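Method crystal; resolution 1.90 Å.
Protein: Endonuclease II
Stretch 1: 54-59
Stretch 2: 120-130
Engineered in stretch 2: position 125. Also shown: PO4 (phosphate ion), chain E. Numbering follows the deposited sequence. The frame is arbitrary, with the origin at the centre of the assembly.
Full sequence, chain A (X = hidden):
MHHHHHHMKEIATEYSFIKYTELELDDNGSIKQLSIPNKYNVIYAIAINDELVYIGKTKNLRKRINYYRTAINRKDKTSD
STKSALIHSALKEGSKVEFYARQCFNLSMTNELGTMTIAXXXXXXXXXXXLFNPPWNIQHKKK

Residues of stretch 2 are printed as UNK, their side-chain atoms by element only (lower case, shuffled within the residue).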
# COMPACT_ATOMS: atom_id res chain seq x y z
N TYR A 54 -9.39 -24.55 12.30
CA TYR A 54 -8.56 -24.38 11.11
C TYR A 54 -8.70 -23.02 10.45
O TYR A 54 -9.80 -22.49 10.31
CB TYR A 54 -8.89 -25.47 10.09
CG TYR A 54 -8.02 -25.45 8.85
CD1 TYR A 54 -6.71 -25.90 8.90
CD2 TYR A 54 -8.51 -24.98 7.64
CE1 TYR A 54 -5.90 -25.89 7.77
CE2 TYR A 54 -7.71 -24.96 6.50
CZ TYR A 54 -6.41 -25.41 6.58
OH TYR A 54 -5.61 -25.41 5.46
N ILE A 55 -7.56 -22.47 10.04
CA ILE A 55 -7.53 -21.25 9.24
C ILE A 55 -6.96 -21.58 7.87
O ILE A 55 -5.84 -22.08 7.77
CB ILE A 55 -6.65 -20.16 9.89
CG1 ILE A 55 -7.31 -19.60 11.14
CG2 ILE A 55 -6.37 -19.04 8.89
CD1 ILE A 55 -8.50 -18.70 10.84
N GLY A 56 -7.74 -21.32 6.83
CA GLY A 56 -7.28 -21.54 5.47
C GLY A 56 -7.34 -20.27 4.64
O GLY A 56 -7.89 -19.27 5.07
N LYS A 57 -6.76 -20.32 3.45
CA LYS A 57 -6.91 -19.23 2.49
C LYS A 57 -7.33 -19.82 1.16
O LYS A 57 -6.99 -20.96 0.85
CB LYS A 57 -5.60 -18.45 2.35
CG LYS A 57 -4.45 -19.28 1.81
CD LYS A 57 -3.15 -18.48 1.81
CE LYS A 57 -1.99 -19.29 1.23
NZ LYS A 57 -0.69 -18.59 1.38
N THR A 58 -8.08 -19.05 0.37
CA THR A 58 -8.57 -19.54 -0.92
C THR A 58 -8.95 -18.43 -1.89
O THR A 58 -9.43 -17.37 -1.49
CB THR A 58 -9.77 -20.48 -0.74
OG1 THR A 58 -10.16 -21.03 -2.01
CG2 THR A 58 -10.95 -19.74 -0.13
N LYS A 59 -8.74 -18.69 -3.18
CA LYS A 59 -9.15 -17.77 -4.23
C LYS A 59 -10.64 -17.92 -4.52
O LYS A 59 -11.25 -17.06 -5.16
CB LYS A 59 -8.36 -18.04 -5.51
CG LYS A 59 -6.86 -17.78 -5.43
CD LYS A 59 -6.13 -18.52 -6.54
CE LYS A 59 -4.62 -18.34 -6.47
NZ LYS A 59 -4.13 -17.19 -7.28
N UNK A 120 -3.64 -10.11 0.12
CA UNK A 120 -3.45 -9.99 1.56
C UNK A 120 -3.73 -11.29 2.32
O UNK A 120 -3.27 -11.46 3.44
o UNK A 120 -5.68 -9.12 1.99
c UNK A 120 -3.94 -7.52 1.51
c UNK A 120 -4.29 -8.84 2.17
N UNK A 121 -4.48 -12.22 1.71
CA UNK A 121 -4.64 -13.53 2.34
C UNK A 121 -3.27 -14.15 2.59
O UNK A 121 -3.07 -14.84 3.59
c UNK A 121 -6.93 -14.05 1.43
c UNK A 121 -5.48 -14.51 1.49
c UNK A 121 -5.49 -15.78 -0.72
c UNK A 121 -4.90 -14.64 0.08
N UNK A 122 -2.33 -13.89 1.68
CA UNK A 122 -0.98 -14.42 1.81
C UNK A 122 -0.26 -13.83 3.02
O UNK A 122 0.63 -14.46 3.59
o UNK A 122 -1.19 -16.12 -0.31
c UNK A 122 -0.54 -15.09 -0.58
o UNK A 122 -0.17 -14.80 -1.74
c UNK A 122 -0.17 -14.15 0.54
N UNK A 123 -0.67 -12.63 3.41
CA UNK A 123 -0.09 -11.95 4.57
C UNK A 123 -0.79 -12.32 5.87
O UNK A 123 -0.17 -12.37 6.93
c UNK A 123 0.65 -9.77 3.29
c UNK A 123 2.13 -10.03 3.51
c UNK A 123 -0.18 -10.43 4.39
c UNK A 123 0.36 -8.27 3.28
N UNK A 124 -2.10 -12.56 5.78
CA UNK A 124 -2.92 -12.73 6.98
C UNK A 124 -2.92 -14.16 7.52
O UNK A 124 -2.90 -14.36 8.74
c UNK A 124 -4.49 -10.75 6.58
o UNK A 124 -6.12 -9.05 6.85
c UNK A 124 -5.91 -10.27 6.82
o UNK A 124 -6.80 -11.13 6.99
c UNK A 124 -4.35 -12.26 6.71
N UNK A 125 -2.96 -15.14 6.63
CA UNK A 125 -3.03 -16.53 7.05
C UNK A 125 -1.94 -16.90 8.05
O UNK A 125 -2.23 -17.47 9.10
c UNK A 125 -3.01 -17.47 5.85
N UNK A 126 -0.67 -16.58 7.73
CA UNK A 126 0.43 -16.87 8.66
C UNK A 126 0.21 -16.24 10.03
O UNK A 126 0.57 -16.84 11.05
c UNK A 126 1.64 -16.22 7.99
c UNK A 126 -0.18 -16.01 6.46
c UNK A 126 1.30 -16.21 6.55
N UNK A 127 -0.36 -15.04 10.05
CA UNK A 127 -0.56 -14.31 11.30
C UNK A 127 -1.72 -14.86 12.13
O UNK A 127 -1.67 -14.85 13.36
c UNK A 127 -0.76 -12.81 11.03
c UNK A 127 1.61 -12.09 11.49
c UNK A 127 0.07 -10.63 10.15
c UNK A 127 0.45 -12.06 10.49
N UNK A 128 -2.77 -15.33 11.46
CA UNK A 128 -3.88 -15.96 12.15
C UNK A 128 -3.44 -17.29 12.76
O UNK A 128 -3.82 -17.64 13.88
c UNK A 128 -6.13 -14.37 9.85
c UNK A 128 -5.96 -14.99 11.07
c UNK A 128 -5.06 -16.19 11.21
c UNK A 128 -7.49 -13.41 12.05
c UNK A 128 -6.96 -13.27 9.72
c UNK A 128 -6.65 -14.50 12.17
c UNK A 128 -7.64 -12.79 10.82
N UNK A 129 -2.64 -18.04 12.01
CA UNK A 129 -2.15 -19.33 12.47
C UNK A 129 -1.25 -19.16 13.70
O UNK A 129 -1.40 -19.87 14.69
c UNK A 129 -1.41 -20.08 11.36
c UNK A 129 -0.73 -21.32 11.91
c UNK A 129 -1.73 -21.06 9.02
c UNK A 129 -2.39 -20.44 10.24
N UNK A 130 -0.33 -18.20 13.65
CA UNK A 130 0.53 -17.91 14.79
C UNK A 130 -0.28 -17.40 15.97
O UNK A 130 0.06 -17.63 17.13
n UNK A 130 5.47 -16.05 15.78
c UNK A 130 4.57 -15.64 14.66
c UNK A 130 3.23 -15.13 15.17
c UNK A 130 2.32 -16.27 15.60
c UNK A 130 1.62 -16.90 14.41
P PO4 E . -6.52 -25.42 1.81
O1 PO4 E . -6.15 -24.78 3.13
O2 PO4 E . -5.75 -24.75 0.69
O3 PO4 E . -6.21 -26.90 1.81
O4 PO4 E . -8.00 -25.21 1.62
O HOH W 1 1.05 -17.39 3.02

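Position 120 carries one carbon bearing an oxygen and a second carbon, and touches nothing on the strand: threonine. The hydroxyl of T120 suits a buried site because it is hydrogen-bonded elsewhere in the structure; its backbone O accepts from N of 123 and of 124.

Position 121 has four carbons, forked at the first, with one arm two carbons long; its CB lies 4.0 Å from K57 CB. This is isoleucine. I121 points toward the strand, its CD1 4.3 Å from T58 N, so a branched apolar chain fills the space beside the lysine's aliphatic base.

At position 122 two carbons end in a pair of oxygens, one of which meets the K57 amine; this marks aspartate. The CA-to-CB bond of D122 points away, yet its end returns: OD1 lies 3.0 Å from K57 NZ, a hydrogen-bonded salt bridge that suits an acid facing a lysine.

Position 123 shows four carbons forked at the second, directed away from the strand without contact. This is leucine; L123 is partly exposed, so its apolar chain is only in part shielded from solvent.

Position 124 has three carbons, the last with two oxygens, and does not touch the strand. It is E124, buried, with both carboxylate oxygens satisfied elsewhere in the structure.

A single carbon stands at position 125, pointing toward the strand and 4.2 Å, as CB, from K57 CD. The residue is alanine, an engineered replacement for glutamate; the small A125 lies beside the lysine chain.

Three carbons at position 126 close a ring onto the backbone N, pointing away from the strand: proline. P126 is exposed; its nitrogen, lacking a hydrogen, cannot bond to the preceding turn, and the helix is kinked here.

Position 127, four carbons forked at the second, is out of reach of the strand. It is leucine, and L127, like L123, is partly exposed.

Position 128 has one carbon followed by a six-carbon ring, and its CB packs 3.9 Å from I55 CG2: phenylalanine. The end of F128 leads away; its bulk suits a buried site.

Four carbons forked at the first, with one two-carbon arm, touch I55 from position 129: isoleucine. I129 starts sideways, but CG1 comes within 4.3 Å of I55 CB, apolar against apolar.

Position 130, four carbons in a row ending in nitrogen, is far from the strand: lysine. Exposure suits the charged amine of K130.

The helix runs nearly antiparallel to the strand, at 174°. I55 and K57 both point toward it, whereas G56 between them has no side chain. I55 packs against F128 and I129; the extended K57 lays its carbons along I121 and A125 before its amine reaches D122. A water bridges K57 NZ, from which it accepts at 2.7 Å, and D122 O, to which it donates at 3.0 Å.

Stretch 2, residues 120-130: TIDLEAPLFIK
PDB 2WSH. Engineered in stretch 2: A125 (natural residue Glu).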